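Local atomic coordinates of protein RIF2 (Saccharomyces cerevisiae, PDB entry 4BJ1), a protein that takes part in transcriptional silencing and telomere length regulation and interacts with RIF1 and the C-terminus of RAP1. Residues Tyr10-Lys14 and Ile288-Phe294; Asn41-Met45 and Asn183-Leu189; Tyr279-Tyr284 and Leu305-Pro311. All blocks are in the same frame, centred on the assembly; numbering follows the deposited sequence.

Interaction 1. Residues Tyr10-Lys14 and Ile288-Phe294; sequences YQKFK and IVQSRTF
Lys14 NZ donates to Val289 O over 3.1 Å, arriving in the carbonyl plane on a lone pair, with a C=O...N angle of 141°. The acceptor belongs to the last turn of helix 276-290 in the all-helical AAA+ lid, where the carbonyls of Ile288 and Val289, near the helix end, take side-chain donors from helix 10-26. The two donors come from successive turns. Tyr10 reaches in with its hydroxyl, and OH donates to Ile288 O at 3.2 Å, again in the carbonyl plane on a lone pair; Ser291 N adds a weak bond to the same oxygen. The extended Lys14 chain slides past Ile288 in the opposite direction, CG lying 4.0 Å from Ile288 CG2, and this apolar contact lines the way to the ammonium group. The positive charge beside a helix C-terminus would probably be stabilised by the helix dipole.

Beyond the helix the chain bends at Ser291, whose OG bonds to Ile287 O, and wraps round the Tyr10 ring. Ser291 O sits at the ring edge, 3.2 Å from Tyr10 CE2, while the Thr293 carbonyl carbon lies over the centre of one face and Lys14 CB is offset over the opposite one. The ring is therefore sandwiched between its own helix and the linker. Thr293 then N-caps helix 294-304 by bonding Glu296 N through OG1. Phe294, its chi1 of -170° swinging the ring toward Phe13, turns its edge to the Phe13 face in a T-shaped pair with planes at 76°, CE1 standing 4.0 Å above the centre of the Phe13 ring.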
loop_
_atom_site.group_PDB
_atom_site.type_symbol
_atom_site.label_atom_id
_atom_site.label_comp_id
_atom_site.label_asym_id
_atom_site.label_seq_id
_atom_site.Cartn_x
_atom_site.Cartn_y
_atom_site.Cartn_z
ATOM N N TYR A 10 7.078 -6.919 15.630
ATOM C CA TYR A 10 6.648 -5.551 15.427
ATOM C C TYR A 10 6.950 -5.139 13.986
ATOM O O TYR A 10 6.140 -4.444 13.387
ATOM C CB TYR A 10 7.287 -4.610 16.466
ATOM C CG TYR A 10 6.893 -3.173 16.274
ATOM C CD1 TYR A 10 5.561 -2.775 16.377
ATOM C CD2 TYR A 10 7.830 -2.221 15.885
ATOM C CE1 TYR A 10 5.173 -1.466 16.093
ATOM C CE2 TYR A 10 7.451 -0.907 15.588
ATOM C CZ TYR A 10 6.122 -0.537 15.690
ATOM O OH TYR A 10 5.767 0.763 15.440
ATOM N N GLN A 11 8.047 -5.639 13.398
ATOM C CA GLN A 11 8.396 -5.380 12.009
ATOM C C GLN A 11 7.243 -5.752 11.057
ATOM O O GLN A 11 7.019 -5.049 10.076
ATOM C CB GLN A 11 9.671 -6.140 11.636
ATOM C CG GLN A 11 10.259 -5.747 10.295
ATOM C CD GLN A 11 10.622 -4.295 10.279
ATOM O OE1 GLN A 11 11.372 -3.813 11.139
ATOM N NE2 GLN A 11 10.065 -3.566 9.316
ATOM N N LYS A 12 6.500 -6.826 11.363
ATOM C CA LYS A 12 5.345 -7.240 10.566
ATOM C C LYS A 12 4.248 -6.162 10.661
ATOM O O LYS A 12 3.747 -5.733 9.619
ATOM C CB LYS A 12 4.825 -8.629 10.983
ATOM C CG LYS A 12 3.653 -9.077 10.121
ATOM C CD LYS A 12 3.389 -10.586 10.182
ATOM C CE LYS A 12 2.371 -11.025 11.211
ATOM N NZ LYS A 12 1.054 -10.384 10.999
ATOM N N PHE A 13 3.930 -5.689 11.903
ATOM C CA PHE A 13 2.950 -4.647 12.179
ATOM C C PHE A 13 3.402 -3.357 11.529
ATOM O O PHE A 13 2.647 -2.783 10.748
ATOM C CB PHE A 13 2.773 -4.437 13.692
ATOM C CG PHE A 13 1.662 -3.474 14.007
ATOM C CD1 PHE A 13 0.339 -3.900 14.038
ATOM C CD2 PHE A 13 1.921 -2.113 14.168
ATOM C CE1 PHE A 13 -0.706 -2.982 14.244
ATOM C CE2 PHE A 13 0.876 -1.196 14.378
ATOM C CZ PHE A 13 -0.427 -1.639 14.429
ATOM N N LYS A 14 4.639 -2.902 11.845
ATOM C CA LYS A 14 5.265 -1.681 11.354
ATOM C C LYS A 14 5.102 -1.571 9.852
ATOM O O LYS A 14 4.530 -0.584 9.387
ATOM C CB LYS A 14 6.752 -1.663 11.745
ATOM C CG LYS A 14 7.514 -0.403 11.340
ATOM C CD LYS A 14 8.735 -0.265 12.204
ATOM C CE LYS A 14 9.759 0.656 11.636
ATOM N NZ LYS A 14 11.013 0.525 12.406
ATOM N N ILE A 288 5.310 5.609 13.962
ATOM C CA ILE A 288 5.427 4.203 13.524
ATOM C C ILE A 288 6.878 3.866 13.220
ATOM O O ILE A 288 7.403 2.950 13.825
ATOM C CB ILE A 288 4.443 3.811 12.358
ATOM C CG1 ILE A 288 2.957 4.042 12.797
ATOM C CG2 ILE A 288 4.672 2.360 11.909
ATOM C CD1 ILE A 288 1.972 4.152 11.749
ATOM N N VAL A 289 7.524 4.619 12.311
ATOM C CA VAL A 289 8.925 4.452 11.889
ATOM C C VAL A 289 9.895 4.471 13.100
ATOM O O VAL A 289 10.638 3.506 13.276
ATOM C CB VAL A 289 9.304 5.470 10.778
ATOM C CG1 VAL A 289 10.802 5.695 10.697
ATOM C CG2 VAL A 289 8.759 5.030 9.428
ATOM N N GLN A 290 9.849 5.533 13.944
ATOM C CA GLN A 290 10.726 5.696 15.110
ATOM C C GLN A 290 10.569 4.648 16.200
ATOM O O GLN A 290 11.505 4.466 16.965
ATOM C CB GLN A 290 10.551 7.062 15.741
ATOM C CG GLN A 290 10.962 8.228 14.864
ATOM C CD GLN A 290 10.313 9.514 15.327
ATOM O OE1 GLN A 290 10.346 10.518 14.609
ATOM N NE2 GLN A 290 9.698 9.520 16.527
ATOM N N SER A 291 9.398 4.012 16.322
ATOM C CA SER A 291 9.175 2.993 17.342
ATOM C C SER A 291 9.844 1.696 16.940
ATOM O O SER A 291 9.737 1.292 15.783
ATOM C CB SER A 291 7.688 2.759 17.580
ATOM O OG SER A 291 7.080 3.926 18.097
ATOM N N ARG A 292 10.532 1.041 17.896
ATOM C CA ARG A 292 11.228 -0.215 17.648
ATOM C C ARG A 292 10.487 -1.426 18.223
ATOM O O ARG A 292 10.804 -2.568 17.881
ATOM C CB ARG A 292 12.675 -0.122 18.127
ATOM C CG ARG A 292 13.517 0.773 17.215
ATOM C CD ARG A 292 15.006 0.630 17.469
ATOM N NE ARG A 292 15.495 -0.713 17.148
ATOM C CZ ARG A 292 16.677 -1.188 17.523
ATOM N NH1 ARG A 292 17.509 -0.434 18.234
ATOM N NH2 ARG A 292 17.037 -2.424 17.197
ATOM N N THR A 293 9.490 -1.173 19.091
ATOM C CA THR A 293 8.639 -2.205 19.682
ATOM C C THR A 293 7.178 -1.764 19.664
ATOM O O THR A 293 6.899 -0.568 19.518
ATOM C CB THR A 293 9.083 -2.571 21.084
ATOM O OG1 THR A 293 8.869 -1.449 21.932
ATOM C CG2 THR A 293 10.537 -3.059 21.157
ATOM N N PHE A 294 6.241 -2.731 19.814
ATOM C CA PHE A 294 4.811 -2.433 19.832
ATOM C C PHE A 294 4.435 -1.530 21.024
ATOM O O PHE A 294 3.612 -0.609 20.880
ATOM C CB PHE A 294 3.969 -3.716 19.812
ATOM C CG PHE A 294 2.493 -3.465 19.596
ATOM C CD1 PHE A 294 2.027 -2.928 18.392
ATOM C CD2 PHE A 294 1.571 -3.742 20.597
ATOM C CE1 PHE A 294 0.663 -2.675 18.202
ATOM C CE2 PHE A 294 0.205 -3.514 20.399
ATOM C CZ PHE A 294 -0.240 -2.976 19.209
#

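Interaction 2. Residues Asn41-Met45 and Asn183-Leu189; sequences NLRSM and NIAFKVL
Lys187 rises from strand 184-192 toward the C-terminal end of helix 32-42 and delivers its ammonium group among backbone carbonyls. NZ donates to Asn41 O over 2.7 Å, the C=O...N angle being 150° and the donor tilted slightly from the carbonyl plane. A weak bond runs from the same NZ to Ser44 O at 3.0 Å, and a third carbonyl, that of Lys46, also accepts from it. One lysine thus ties together the helix end and the turn leading to strand 48-53, and its charge would probably balance the negative pole of the helix. A bend at chi2 (-69°) directs the chain, which then runs extended to NZ.

The aliphatic base of the lysine is used as well. Leu42 crosses it obliquely, CD2 lying 4.0 Å from Lys187 CB, and the same methyl meets Leu189 CD1 at 3.9 Å, so one branch of Leu42 spans two residues on the same side of the strand. At the other end Met45, its CB directed away from the strand, curls back so that its terminal methyl comes down on the strand's beginning: CE approaches Ala185 CB to 3.8 Å and Asn183 O to 3.6 Å.

The strand is the middle one of the five-stranded parallel sheet, whose 2-3-4-1-5 order is that of an AAA+ ASCE core. Strands 48-53 and 145-153 flank it; helix 58-74 covers Leu42 and Leu189 through Val68, while Phe186 and Val188 pack on Leu175 of helix 165-180 across the sheet.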
loop_
_atom_site.group_PDB
_atom_site.type_symbol
_atom_site.label_atom_id
_atom_site.label_comp_id
_atom_site.label_asym_id
_atom_site.label_seq_id
_atom_site.Cartn_x
_atom_site.Cartn_y
_atom_site.Cartn_z
ATOM N N ASN A 41 -14.584 8.152 -17.940
ATOM C CA ASN A 41 -13.872 9.036 -18.848
ATOM C C ASN A 41 -12.497 8.540 -19.268
ATOM O O ASN A 41 -12.109 8.797 -20.404
ATOM C CB ASN A 41 -13.791 10.441 -18.260
ATOM C CG ASN A 41 -15.135 11.118 -18.141
ATOM O OD1 ASN A 41 -15.608 11.805 -19.057
ATOM N ND2 ASN A 41 -15.786 10.936 -17.008
ATOM N N LEU A 42 -11.766 7.842 -18.384
ATOM C CA LEU A 42 -10.398 7.376 -18.640
ATOM C C LEU A 42 -10.264 6.026 -19.307
ATOM O O LEU A 42 -9.342 5.860 -20.111
ATOM C CB LEU A 42 -9.553 7.361 -17.355
ATOM C CG LEU A 42 -9.186 8.696 -16.731
ATOM C CD1 LEU A 42 -8.603 8.483 -15.361
ATOM C CD2 LEU A 42 -8.209 9.472 -17.605
ATOM N N ARG A 43 -11.112 5.042 -18.920
ATOM C CA ARG A 43 -11.061 3.662 -19.422
ATOM C C ARG A 43 -11.899 3.464 -20.695
ATOM O O ARG A 43 -12.512 2.412 -20.873
ATOM C CB ARG A 43 -11.431 2.650 -18.309
ATOM N N SER A 44 -11.904 4.465 -21.589
ATOM C CA SER A 44 -12.606 4.415 -22.875
ATOM C C SER A 44 -11.686 4.905 -23.992
ATOM O O SER A 44 -10.527 5.236 -23.730
ATOM C CB SER A 44 -13.909 5.212 -22.831
ATOM O OG SER A 44 -13.705 6.614 -22.768
ATOM N N MET A 45 -12.187 4.917 -25.237
ATOM C CA MET A 45 -11.423 5.355 -26.404
ATOM C C MET A 45 -11.919 6.730 -26.887
ATOM O O MET A 45 -11.549 7.182 -27.976
ATOM C CB MET A 45 -11.473 4.273 -27.504
ATOM C CG MET A 45 -10.284 4.285 -28.460
ATOM S SD MET A 45 -8.643 4.072 -27.701
ATOM C CE MET A 45 -7.626 4.909 -28.944
ATOM N N ASN A 183 -7.792 5.747 -33.740
ATOM C CA ASN A 183 -6.690 4.939 -33.199
ATOM C C ASN A 183 -5.858 5.689 -32.178
ATOM O O ASN A 183 -5.061 5.068 -31.498
ATOM C CB ASN A 183 -5.813 4.292 -34.282
ATOM C CG ASN A 183 -6.605 3.439 -35.255
ATOM O OD1 ASN A 183 -6.654 3.718 -36.477
ATOM N ND2 ASN A 183 -7.280 2.408 -34.727
ATOM N N ILE A 184 -6.060 7.004 -32.032
ATOM C CA ILE A 184 -5.402 7.845 -31.006
ATOM C C ILE A 184 -6.486 8.655 -30.278
ATOM O O ILE A 184 -7.276 9.365 -30.931
ATOM C CB ILE A 184 -4.258 8.769 -31.527
ATOM C CG1 ILE A 184 -3.164 7.995 -32.242
ATOM C CG2 ILE A 184 -3.655 9.552 -30.376
ATOM C CD1 ILE A 184 -2.559 8.780 -33.315
ATOM N N ALA A 185 -6.511 8.539 -28.931
ATOM C CA ALA A 185 -7.439 9.239 -28.035
ATOM C C ALA A 185 -6.650 10.045 -27.032
ATOM O O ALA A 185 -5.551 9.648 -26.670
ATOM C CB ALA A 185 -8.336 8.248 -27.307
ATOM N N PHE A 186 -7.192 11.177 -26.581
ATOM C CA PHE A 186 -6.500 12.002 -25.610
ATOM C C PHE A 186 -7.342 12.234 -24.397
ATOM O O PHE A 186 -8.559 12.359 -24.494
ATOM C CB PHE A 186 -6.024 13.332 -26.212
ATOM C CG PHE A 186 -7.080 14.292 -26.715
ATOM C CD1 PHE A 186 -7.766 15.123 -25.834
ATOM C CD2 PHE A 186 -7.305 14.449 -28.079
ATOM C CE1 PHE A 186 -8.715 16.042 -26.308
ATOM C CE2 PHE A 186 -8.253 15.366 -28.554
ATOM C CZ PHE A 186 -8.946 16.164 -27.669
ATOM N N LYS A 187 -6.681 12.300 -23.243
ATOM C CA LYS A 187 -7.301 12.557 -21.953
ATOM C C LYS A 187 -6.525 13.704 -21.351
ATOM O O LYS A 187 -5.398 13.513 -20.899
ATOM C CB LYS A 187 -7.285 11.305 -21.028
ATOM C CG LYS A 187 -7.669 9.967 -21.691
ATOM C CD LYS A 187 -9.143 9.830 -22.114
ATOM C CE LYS A 187 -9.377 8.462 -22.718
ATOM N NZ LYS A 187 -10.806 8.055 -22.707
ATOM N N VAL A 188 -7.083 14.917 -21.442
ATOM C CA VAL A 188 -6.467 16.120 -20.878
ATOM C C VAL A 188 -7.011 16.239 -19.456
ATOM O O VAL A 188 -8.230 16.265 -19.268
ATOM C CB VAL A 188 -6.724 17.386 -21.727
ATOM C CG1 VAL A 188 -5.991 18.588 -21.160
ATOM C CG2 VAL A 188 -6.301 17.155 -23.159
ATOM N N LEU A 189 -6.116 16.225 -18.457
ATOM C CA LEU A 189 -6.514 16.298 -17.053
ATOM C C LEU A 189 -5.888 17.523 -16.431
ATOM O O LEU A 189 -4.661 17.627 -16.340
ATOM C CB LEU A 189 -6.153 14.998 -16.277
ATOM C CG LEU A 189 -7.141 13.786 -16.348
ATOM C CD1 LEU A 189 -7.319 13.255 -17.760
ATOM C CD2 LEU A 189 -6.641 12.629 -15.537
#

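Interaction 3. Residues Tyr279-Tyr284 and Leu305-Pro311; sequences YLFNAY and LTIKNYP
Tyr279 reaches from helix 276-290 to Ile307, Tyr310 and Pro311 in the loop that follows helix 294-304, near the end of the modelled chain and beside the helices of the AAA+ lid. From CB, a chi1 of -162° sends the ring out from the helix toward the loop, so that Pro311 CD lies over one face, offset toward the rim. CZ and CE1 of Tyr279 come nearest to Pro311 CD, CZ at 3.5 Å, with CE2 and CD1 farther off. The contact is a CH-pi interaction, with Pro311 CD 3.8 Å from the centroid of the Tyr279 ring and 21° off the normal. Tyr279 CE1 also lies 3.4 Å from Tyr310 O and 4.3 Å from Ile307 CG2. At the tip, Tyr279 OH comes to 3.1 Å from Tyr310 O. With an alanine in place of Tyr279, the CH-pi contact is gone and a gap would probably open between the helix and Ile307 and Pro311.

The cis peptide between Tyr310 and Pro311 turns the proline ring back onto the helix, where its CG packs against Asn282 CB at 3.6 Å. Ala283 lies against the loop: its CB meets Tyr310 CB at 3.8 Å and also touches Leu305 CD1. The other Leu305 methyl, CD2, lies at the edge of the Tyr284 ring, 4.0 Å from CE1.

The amide of Asn282 bonds Gln11 of the second subunit. Within the lid, Phe269 of helix 262-272 stacks edge-to-face with Tyr279, Leu263 of that helix packs on Leu305, and Ile301 of helix 294-304 touches Tyr284.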
loop_
_atom_site.group_PDB
_atom_site.type_symbol
_atom_site.label_atom_id
_atom_site.label_comp_id
_atom_site.label_asym_id
_atom_site.label_seq_id
_atom_site.Cartn_x
_atom_site.Cartn_y
_atom_site.Cartn_z
ATOM N N TYR A 279 -0.580 16.817 7.910
ATOM C CA TYR A 279 -0.019 17.014 9.253
ATOM C C TYR A 279 -0.145 15.696 10.056
ATOM O O TYR A 279 0.848 15.242 10.627
ATOM C CB TYR A 279 -0.637 18.235 9.977
ATOM C CG TYR A 279 0.182 18.729 11.154
ATOM C CD1 TYR A 279 0.081 18.121 12.399
ATOM C CD2 TYR A 279 1.046 19.811 11.028
ATOM C CE1 TYR A 279 0.872 18.528 13.476
ATOM C CE2 TYR A 279 1.809 20.265 12.114
ATOM C CZ TYR A 279 1.726 19.608 13.337
ATOM O OH TYR A 279 2.500 19.952 14.426
ATOM N N LEU A 280 -1.312 15.026 9.999
ATOM C CA LEU A 280 -1.516 13.746 10.683
ATOM C C LEU A 280 -0.661 12.605 10.090
ATOM O O LEU A 280 -0.061 11.824 10.841
ATOM C CB LEU A 280 -3.004 13.366 10.706
ATOM C CG LEU A 280 -3.368 12.059 11.384
ATOM C CD1 LEU A 280 -3.103 12.115 12.874
ATOM C CD2 LEU A 280 -4.783 11.680 11.073
ATOM N N PHE A 281 -0.612 12.517 8.751
ATOM C CA PHE A 281 0.174 11.520 8.040
ATOM C C PHE A 281 1.650 11.664 8.411
ATOM O O PHE A 281 2.271 10.682 8.807
ATOM C CB PHE A 281 -0.047 11.659 6.522
ATOM C CG PHE A 281 0.668 10.630 5.692
ATOM C CD1 PHE A 281 0.157 9.339 5.562
ATOM C CD2 PHE A 281 1.875 10.935 5.061
ATOM C CE1 PHE A 281 0.838 8.380 4.813
ATOM C CE2 PHE A 281 2.556 9.970 4.312
ATOM C CZ PHE A 281 2.030 8.709 4.189
ATOM N N ASN A 282 2.192 12.878 8.361
ATOM C CA ASN A 282 3.600 13.043 8.683
ATOM C C ASN A 282 3.916 12.674 10.139
ATOM O O ASN A 282 4.868 11.916 10.404
ATOM C CB ASN A 282 4.092 14.435 8.307
ATOM C CG ASN A 282 4.026 14.729 6.822
ATOM O OD1 ASN A 282 4.088 13.836 5.973
ATOM N ND2 ASN A 282 3.895 15.998 6.464
ATOM N N ALA A 283 3.077 13.165 11.070
ATOM C CA ALA A 283 3.237 12.916 12.499
ATOM C C ALA A 283 3.161 11.415 12.780
ATOM O O ALA A 283 4.027 10.875 13.473
ATOM C CB ALA A 283 2.167 13.666 13.283
ATOM N N TYR A 284 2.171 10.737 12.170
ATOM C CA TYR A 284 1.927 9.320 12.371
ATOM C C TYR A 284 2.957 8.397 11.741
ATOM O O TYR A 284 3.321 7.410 12.386
ATOM C CB TYR A 284 0.526 8.952 11.927
ATOM C CG TYR A 284 -0.223 8.214 13.001
ATOM C CD1 TYR A 284 -0.667 8.873 14.144
ATOM C CD2 TYR A 284 -0.468 6.845 12.892
ATOM C CE1 TYR A 284 -1.341 8.192 15.149
ATOM C CE2 TYR A 284 -1.136 6.152 13.894
ATOM C CZ TYR A 284 -1.573 6.831 15.020
ATOM O OH TYR A 284 -2.244 6.171 16.014
ATOM N N LEU A 305 2.668 11.947 21.409
ATOM C CA LEU A 305 2.060 12.653 20.259
ATOM C C LEU A 305 1.447 13.980 20.651
ATOM O O LEU A 305 0.378 14.008 21.250
ATOM C CB LEU A 305 1.016 11.778 19.538
ATOM C CG LEU A 305 0.459 12.254 18.181
ATOM C CD1 LEU A 305 1.561 12.412 17.135
ATOM C CD2 LEU A 305 -0.529 11.259 17.631
ATOM N N THR A 306 2.135 15.081 20.327
ATOM C CA THR A 306 1.690 16.455 20.575
ATOM C C THR A 306 2.062 17.289 19.367
ATOM O O THR A 306 2.869 16.844 18.557
ATOM C CB THR A 306 2.307 17.037 21.848
ATOM O OG1 THR A 306 3.720 16.878 21.829
ATOM C CG2 THR A 306 1.719 16.452 23.111
ATOM N N ILE A 307 1.487 18.497 19.229
ATOM C CA ILE A 307 1.820 19.346 18.080
ATOM C C ILE A 307 3.209 19.958 18.278
ATOM O O ILE A 307 3.886 20.260 17.298
ATOM C CB ILE A 307 0.724 20.367 17.692
ATOM C CG1 ILE A 307 0.538 21.448 18.752
ATOM C CG2 ILE A 307 -0.588 19.649 17.367
ATOM C CD1 ILE A 307 -0.108 22.653 18.232
ATOM N N LYS A 308 3.659 20.043 19.543
ATOM C CA LYS A 308 4.986 20.520 19.917
ATOM C C LYS A 308 6.072 19.449 19.655
ATOM O O LYS A 308 7.252 19.796 19.628
ATOM C CB LYS A 308 5.001 20.996 21.380
ATOM N N ASN A 309 5.685 18.169 19.424
ATOM C CA ASN A 309 6.648 17.076 19.186
ATOM C C ASN A 309 6.654 16.483 17.786
ATOM O O ASN A 309 7.705 16.010 17.358
ATOM C CB ASN A 309 6.473 15.910 20.191
ATOM C CG ASN A 309 6.827 16.175 21.640
ATOM O OD1 ASN A 309 7.453 17.184 22.016
ATOM N ND2 ASN A 309 6.407 15.251 22.495
ATOM N N TYR A 310 5.493 16.432 17.108
ATOM C CA TYR A 310 5.347 15.775 15.810
ATOM C C TYR A 310 4.561 16.548 14.764
ATOM O O TYR A 310 3.493 17.074 15.077
ATOM C CB TYR A 310 4.653 14.419 16.010
ATOM C CG TYR A 310 5.517 13.379 16.679
ATOM C CD1 TYR A 310 6.402 12.602 15.940
ATOM C CD2 TYR A 310 5.439 13.157 18.051
ATOM C CE1 TYR A 310 7.207 11.646 16.551
ATOM C CE2 TYR A 310 6.233 12.192 18.673
ATOM C CZ TYR A 310 7.117 11.438 17.917
ATOM O OH TYR A 310 7.893 10.475 18.507
ATOM N N PRO A 311 4.973 16.529 13.478
ATOM C CA PRO A 311 6.211 15.970 12.900
ATOM C C PRO A 311 7.463 16.790 13.296
ATOM O O PRO A 311 7.336 17.774 14.017
ATOM C CB PRO A 311 5.938 16.057 11.380
ATOM C CG PRO A 311 4.493 16.457 11.218
ATOM C CD PRO A 311 4.182 17.218 12.442
#

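Sharing helix 276-290, interactions 1 and 3 join helix 10-26 and the loop 305-311 to it, and their centres lie about 17 Å apart. They touch where Gln290 NE2 packs 2.8 Å from Tyr310 OH. Both also reach the dimer interface, where Gln11 of one subunit bonds Asn282 of the other. Interaction 2 belongs to the parallel sheet on the opposite side of the chain's centre, its own centre about 43 Å from that of interaction 1 and 40 Å from that of interaction 3. In sequence it is nested within the loop that 10-14 and 288-294 close.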